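Local coordinates for AAEL008620-PA odorant-binding protein (Aedes aegypti, PDB 5V13) that binds juvenile hormone III in the mosquito hemolymph as a secreted member of the odorant-binding protein family, at residues B[171-176]-B[193-198]; B[200-205]-B[212-217]. All blocks are in the same frame, centred on the assembly; numbering follows the deposited sequence.

Contact 1 of 2, residues B[171-176]-B[193-198]; sequences DFCEKR and LDCVFR
Cys173 and Cys195 face each other where helix segments 171-176 and 193-198 run nearly antiparallel, 154° between their N-to-C directions, with axes 9.0 Å apart at closest approach. This is a disulfide-linked helix pair in a predominantly helical protein of the odorant-binding family, whose helices are commonly tied together by cystines. The two cysteines hold the nearest CA atoms of the pair, 5.7 Å apart, and both CB atoms point at the opposite helix, so the bridge spans the gap directly. The bond from Cys173 SG to Cys195 SG measures 2.1 Å, with a torsion of -74° about it. The two halves are built differently: Cys173 SG stands beside its own backbone N, anti to the carbonyl carbon (chi1 -66°), whereas Cys195 SG is anti to the backbone N.

Apolar neighbours gather round the sulfurs. Phe172 brings its CD2-CE2 side to Cys195, with CD2 3.9 Å from Cys195 SG; the sulfur lies oblique to the ring, 5.0 Å from its centroid, in a sulfur-aromatic contact. Arg176 adds only aliphatic contact at the more exposed border, its CD lying 4.3 Å from Cys195 SG. Beyond the pair, Phe192 packs on Cys173 from the chain just before 193-198, and Phe197 points away from helix 169-177, its ring packing on Leu242 and Tyr243 of helix 239-247. Asp194 and Arg198, one turn apart on their helix, form a salt bridge alongside the contact, and Arg198 NH1 has a second partner in the carbonyl of Glu205. On the other flank of the disulfide Val196 closes in with one methyl, CG2, which rests 3.7 Å from Cys173 CB.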
loop_
_atom_site.group_PDB
_atom_site.type_symbol
_atom_site.label_atom_id
_atom_site.label_comp_id
_atom_site.label_asym_id
_atom_site.label_seq_id
_atom_site.Cartn_x
_atom_site.Cartn_y
_atom_site.Cartn_z
ATOM N N ASP B 171 13.663 4.011 -5.198
ATOM C CA ASP B 171 13.195 2.917 -4.344
ATOM C C ASP B 171 12.262 1.981 -5.101
ATOM O O ASP B 171 12.366 0.751 -4.985
ATOM C CB ASP B 171 12.476 3.477 -3.113
ATOM C CG ASP B 171 11.931 2.374 -2.194
ATOM O OD1 ASP B 171 12.743 1.714 -1.516
ATOM O OD2 ASP B 171 10.700 2.160 -2.150
ATOM N N PHE B 172 11.303 2.553 -5.834
ATOM C CA PHE B 172 10.394 1.747 -6.644
ATOM C C PHE B 172 11.165 0.888 -7.639
ATOM O O PHE B 172 10.882 -0.306 -7.807
ATOM C CB PHE B 172 9.409 2.676 -7.364
ATOM C CG PHE B 172 8.566 1.991 -8.381
ATOM C CD1 PHE B 172 7.382 1.360 -8.009
ATOM C CD2 PHE B 172 8.941 1.975 -9.718
ATOM C CE1 PHE B 172 6.607 0.710 -8.956
ATOM C CE2 PHE B 172 8.165 1.333 -10.663
ATOM C CZ PHE B 172 6.994 0.697 -10.274
ATOM N N CYS B 173 12.151 1.482 -8.312
ATOM C CA CYS B 173 12.882 0.752 -9.343
ATOM C C CYS B 173 13.808 -0.296 -8.742
ATOM O O CYS B 173 13.982 -1.373 -9.325
ATOM C CB CYS B 173 13.656 1.727 -10.214
ATOM S SG CYS B 173 12.529 2.775 -11.140
ATOM N N GLU B 174 14.414 0.004 -7.583
ATOM C CA GLU B 174 15.239 -0.981 -6.881
ATOM C C GLU B 174 14.445 -2.244 -6.555
ATOM O O GLU B 174 14.925 -3.366 -6.755
ATOM C CB GLU B 174 15.797 -0.379 -5.592
ATOM C CG GLU B 174 16.928 0.609 -5.772
ATOM C CD GLU B 174 17.455 1.123 -4.436
ATOM O OE1 GLU B 174 16.683 1.776 -3.705
ATOM O OE2 GLU B 174 18.630 0.855 -4.108
ATOM N N LYS B 175 13.245 -2.076 -6.005
ATOM C CA LYS B 175 12.402 -3.222 -5.680
ATOM C C LYS B 175 12.000 -3.992 -6.932
ATOM O O LYS B 175 12.079 -5.231 -6.970
ATOM C CB LYS B 175 11.161 -2.748 -4.910
ATOM C CG LYS B 175 11.462 -2.362 -3.457
ATOM C CD LYS B 175 10.343 -1.521 -2.851
ATOM C CE LYS B 175 9.078 -2.332 -2.597
ATOM N NZ LYS B 175 7.945 -1.456 -2.135
ATOM N N ARG B 176 11.556 -3.273 -7.970
ATOM C CA ARG B 176 11.035 -3.918 -9.176
ATOM C C ARG B 176 12.087 -4.772 -9.860
ATOM O O ARG B 176 11.758 -5.803 -10.464
ATOM C CB ARG B 176 10.509 -2.845 -10.143
ATOM C CG ARG B 176 10.022 -3.363 -11.495
ATOM C CD ARG B 176 9.435 -2.216 -12.316
ATOM N NE ARG B 176 8.900 -2.662 -13.599
ATOM C CZ ARG B 176 7.640 -3.043 -13.795
ATOM N NH1 ARG B 176 6.774 -3.043 -12.789
ATOM N NH2 ARG B 176 7.244 -3.423 -15.003
ATOM N N LEU B 193 18.271 0.965 -14.620
ATOM C CA LEU B 193 18.475 2.271 -15.252
ATOM C C LEU B 193 17.271 2.668 -16.096
ATOM O O LEU B 193 16.814 3.819 -16.049
ATOM C CB LEU B 193 19.747 2.254 -16.106
ATOM C CG LEU B 193 21.046 2.045 -15.318
ATOM C CD1 LEU B 193 22.234 1.790 -16.248
ATOM C CD2 LEU B 193 21.307 3.235 -14.389
ATOM N N ASP B 194 16.750 1.733 -16.889
ATOM C CA ASP B 194 15.596 2.037 -17.728
ATOM C C ASP B 194 14.401 2.461 -16.883
ATOM O O ASP B 194 13.712 3.440 -17.210
ATOM C CB ASP B 194 15.251 0.823 -18.592
ATOM C CG ASP B 194 14.212 1.136 -19.651
ATOM O OD1 ASP B 194 14.490 1.978 -20.528
ATOM O OD2 ASP B 194 13.117 0.540 -19.600
ATOM N N CYS B 195 14.153 1.745 -15.780
ATOM C CA CYS B 195 13.051 2.099 -14.886
ATOM C C CYS B 195 13.216 3.512 -14.337
ATOM O O CYS B 195 12.264 4.302 -14.329
ATOM C CB CYS B 195 12.958 1.085 -13.740
ATOM S SG CYS B 195 11.669 1.443 -12.473
ATOM N N VAL B 196 14.425 3.850 -13.873
ATOM C CA VAL B 196 14.646 5.155 -13.254
ATOM C C VAL B 196 14.503 6.263 -14.289
ATOM O O VAL B 196 13.803 7.257 -14.066
ATOM C CB VAL B 196 16.026 5.214 -12.575
ATOM C CG1 VAL B 196 16.314 6.646 -12.100
ATOM C CG2 VAL B 196 16.091 4.259 -11.396
ATOM N N PHE B 197 15.171 6.109 -15.432
ATOM C CA PHE B 197 15.165 7.159 -16.448
ATOM C C PHE B 197 13.767 7.384 -17.012
ATOM O O PHE B 197 13.390 8.523 -17.309
ATOM C CB PHE B 197 16.141 6.809 -17.564
ATOM C CG PHE B 197 17.598 6.937 -17.169
ATOM C CD1 PHE B 197 17.968 7.593 -16.000
ATOM C CD2 PHE B 197 18.587 6.396 -17.964
ATOM C CE1 PHE B 197 19.306 7.724 -15.646
ATOM C CE2 PHE B 197 19.934 6.515 -17.611
ATOM C CZ PHE B 197 20.286 7.175 -16.449
ATOM N N ARG B 198 12.980 6.318 -17.168
ATOM C CA ARG B 198 11.604 6.498 -17.624
ATOM C C ARG B 198 10.730 7.133 -16.552
ATOM O O ARG B 198 9.815 7.896 -16.880
ATOM C CB ARG B 198 10.998 5.165 -18.076
ATOM C CG ARG B 198 11.585 4.667 -19.379
ATOM C CD ARG B 198 10.979 3.351 -19.840
ATOM N NE ARG B 198 11.595 2.916 -21.097
ATOM C CZ ARG B 198 11.037 3.081 -22.294
ATOM N NH1 ARG B 198 9.832 3.642 -22.404
ATOM N NH2 ARG B 198 11.668 2.660 -23.380
#

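Contact 2 of 2, residues B[200-205]-B[212-217]; sequences FRWITE and NEIRRD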
loop_
_atom_site.group_PDB
_atom_site.type_symbol
_atom_site.label_atom_id
_atom_site.label_comp_id
_atom_site.label_asym_id
_atom_site.label_seq_id
_atom_site.Cartn_x
_atom_site.Cartn_y
_atom_site.Cartn_z
ATOM N N PHE B 200 11.877 9.346 -14.363
ATOM C CA PHE B 200 12.308 10.739 -14.437
ATOM C C PHE B 200 11.875 11.416 -15.739
ATOM O O PHE B 200 12.032 12.639 -15.864
ATOM C CB PHE B 200 13.847 10.834 -14.322
ATOM C CG PHE B 200 14.407 10.530 -12.931
ATOM C CD1 PHE B 200 13.577 10.144 -11.885
ATOM C CD2 PHE B 200 15.782 10.651 -12.685
ATOM C CE1 PHE B 200 14.099 9.871 -10.606
ATOM C CE2 PHE B 200 16.322 10.378 -11.413
ATOM C CZ PHE B 200 15.479 9.987 -10.372
ATOM N N ARG B 201 11.367 10.649 -16.709
ATOM C CA ARG B 201 11.123 11.121 -18.080
ATOM C C ARG B 201 12.397 11.628 -18.758
ATOM O O ARG B 201 12.337 12.457 -19.677
ATOM C CB ARG B 201 10.021 12.189 -18.128
ATOM C CG ARG B 201 8.580 11.627 -18.118
ATOM C CD ARG B 201 8.210 10.961 -16.770
ATOM N NE ARG B 201 6.788 10.583 -16.689
ATOM C CZ ARG B 201 6.222 9.977 -15.643
ATOM N NH1 ARG B 201 6.945 9.668 -14.558
ATOM N NH2 ARG B 201 4.922 9.683 -15.673
ATOM N N TRP B 202 13.563 11.125 -18.327
ATOM C CA TRP B 202 14.786 11.310 -19.109
ATOM C C TRP B 202 14.756 10.466 -20.379
ATOM O O TRP B 202 15.342 10.848 -21.398
ATOM C CB TRP B 202 16.026 10.946 -18.286
ATOM C CG TRP B 202 16.354 11.871 -17.169
ATOM C CD1 TRP B 202 15.601 12.907 -16.714
ATOM C CD2 TRP B 202 17.548 11.861 -16.372
ATOM N NE1 TRP B 202 16.235 13.529 -15.670
ATOM C CE2 TRP B 202 17.438 12.915 -15.446
ATOM C CE3 TRP B 202 18.693 11.057 -16.349
ATOM C CZ2 TRP B 202 18.427 13.193 -14.506
ATOM C CZ3 TRP B 202 19.686 11.335 -15.407
ATOM C CH2 TRP B 202 19.547 12.398 -14.507
ATOM N N ILE B 203 14.097 9.314 -20.325
ATOM C CA ILE B 203 13.782 8.502 -21.496
ATOM C C ILE B 203 12.269 8.497 -21.644
ATOM O O ILE B 203 11.551 8.207 -20.679
ATOM C CB ILE B 203 14.332 7.071 -21.367
ATOM C CG1 ILE B 203 15.860 7.095 -21.433
ATOM C CG2 ILE B 203 13.744 6.159 -22.471
ATOM C CD1 ILE B 203 16.509 5.724 -21.279
ATOM N N THR B 204 11.786 8.843 -22.837
ATOM C CA THR B 204 10.356 9.006 -23.027
ATOM C C THR B 204 9.686 7.650 -23.155
ATOM O O THR B 204 10.339 6.606 -23.285
ATOM C CB THR B 204 10.066 9.843 -24.272
ATOM O OG1 THR B 204 10.370 9.067 -25.435
ATOM C CG2 THR B 204 10.921 11.106 -24.283
ATOM N N GLU B 205 8.353 7.669 -23.123
ATOM C CA GLU B 205 7.619 6.424 -23.271
ATOM C C GLU B 205 7.956 5.733 -24.588
ATOM O O GLU B 205 7.944 4.498 -24.657
ATOM C CB GLU B 205 6.118 6.685 -23.165
ATOM C CG GLU B 205 5.265 5.422 -23.245
ATOM C CD GLU B 205 3.840 5.651 -22.763
ATOM O OE1 GLU B 205 3.626 6.653 -22.039
ATOM O OE2 GLU B 205 2.949 4.834 -23.113
ATOM N N ASN B 212 15.906 18.037 -22.726
ATOM C CA ASN B 212 15.423 19.188 -21.964
ATOM C C ASN B 212 15.147 18.809 -20.514
ATOM O O ASN B 212 15.401 19.603 -19.601
ATOM C CB ASN B 212 14.156 19.767 -22.596
ATOM C CG ASN B 212 14.424 20.527 -23.881
ATOM O OD1 ASN B 212 15.559 20.901 -24.181
ATOM N ND2 ASN B 212 13.364 20.774 -24.643
ATOM N N GLU B 213 14.617 17.605 -20.284
ATOM C CA GLU B 213 14.375 17.143 -18.913
ATOM C C GLU B 213 15.686 16.901 -18.171
ATOM O O GLU B 213 15.823 17.280 -16.998
ATOM C CB GLU B 213 13.529 15.868 -18.927
ATOM C CG GLU B 213 12.934 15.474 -17.569
ATOM C CD GLU B 213 11.801 16.407 -17.118
ATOM O OE1 GLU B 213 11.233 17.129 -17.968
ATOM O OE2 GLU B 213 11.479 16.418 -15.912
ATOM N N ILE B 214 16.656 16.259 -18.834
ATOM C CA ILE B 214 17.966 16.038 -18.222
ATOM C C ILE B 214 18.618 17.368 -17.865
ATOM O O ILE B 214 19.106 17.558 -16.743
ATOM C CB ILE B 214 18.870 15.207 -19.154
ATOM C CG1 ILE B 214 18.243 13.837 -19.432
ATOM C CG2 ILE B 214 20.264 15.054 -18.531
ATOM C CD1 ILE B 214 18.833 13.097 -20.649
ATOM N N ARG B 215 18.664 18.304 -18.824
ATOM C CA ARG B 215 19.269 19.604 -18.541
ATOM C C ARG B 215 18.563 20.300 -17.375
ATOM O O ARG B 215 19.217 20.839 -16.478
ATOM C CB ARG B 215 19.252 20.484 -19.795
ATOM C CG ARG B 215 19.874 21.863 -19.582
ATOM C CD ARG B 215 19.959 22.641 -20.889
ATOM N NE ARG B 215 18.639 22.844 -21.478
ATOM C CZ ARG B 215 18.206 22.242 -22.585
ATOM N NH1 ARG B 215 18.995 21.401 -23.245
ATOM N NH2 ARG B 215 16.983 22.489 -23.036
ATOM N N ARG B 216 17.231 20.278 -17.368
ATOM C CA ARG B 216 16.459 20.873 -16.280
ATOM C C ARG B 216 16.871 20.306 -14.919
ATOM O O ARG B 216 17.094 21.054 -13.962
ATOM C CB ARG B 216 14.973 20.643 -16.564
ATOM C CG ARG B 216 13.986 20.979 -15.470
ATOM C CD ARG B 216 12.574 20.618 -15.960
ATOM N NE ARG B 216 11.751 19.983 -14.933
ATOM C CZ ARG B 216 10.667 20.533 -14.391
ATOM N NH1 ARG B 216 10.260 21.734 -14.785
ATOM N NH2 ARG B 216 9.982 19.880 -13.460
ATOM N N ASP B 217 17.004 18.980 -14.824
ATOM C CA ASP B 217 17.372 18.372 -13.547
ATOM C C ASP B 217 18.824 18.655 -13.188
ATOM O O ASP B 217 19.147 18.844 -12.008
ATOM C CB ASP B 217 17.100 16.870 -13.586
ATOM C CG ASP B 217 15.619 16.558 -13.509
ATOM O OD1 ASP B 217 14.855 17.477 -13.130
ATOM O OD2 ASP B 217 15.224 15.409 -13.798
#
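Trp202 lies against helix segment 212-217 with its indole between Phe200 and Ile214, and this is the tight part of the contact. Ile214 CG1 sits over one face, 3.8 Å from the centroid of the five-membered ring and only 20° off its normal, a CH-pi contact. Phe200 CD2 approaches the opposite face from within the loop, offset toward the rim. At the ring edge Trp202 NE1 donates to Asp217 OD2 at 2.8 Å; the bond is nearly straight, 164° at the hydrogen, and reaches the oxygen from its anti side. Together, face packing and edge bond fix both the position and the rotation of the indole.

Asp217 OD2 also bridges to Arg261 of helix 251-264, so a buried carboxylate oxygen is shared by an indole N-H and a cation, which would be expected to stabilise its negative charge. Glu213 comes in beside it: its CG lies 3.4 Å from Phe200 O and 3.8 Å from Trp202 CD1, near the ring plane. The bend at chi2 (72°) sets CD off the line of the chain, and the carboxylate pairs with Arg35 and Arg261.

The border is looser. Arg201 meets Glu213 mainly through its carbonyl, Arg201 O lying 3.7 Å from Glu213 CB, while the guanidinium leads away to Glu27 and Tyr31; Asn212 and Arg216 lie exposed on the helix. Arg201, with positive phi, is the first residue to leave helical geometry after helix 190-199: this is a helix-loop-helix connection whose loop lays a buried tryptophan against the following helix.

In the fold
Contact 1 closes before contact 2 opens, and their centres lie 14 Å apart. Helix 190-199 joins them: its disulfide side meets helix 169-177, while the loop leaving its C-terminal end packs on helix 211-220. The two sites touch directly, with Phe197 CE1 3.5 Å from Trp202 CE3 and a probable hydrogen bond from Ile203 N to Phe197 O. Helix 239-247 packs on helix 190-199 and on the loop and helix of contact 2, joining the chain of consecutive helices 169-177, 190-199 and 211-220. The Arg201 side chain is about 14 Å from bound juvenile hormone, and no residue of either contact is among those lining its pocket.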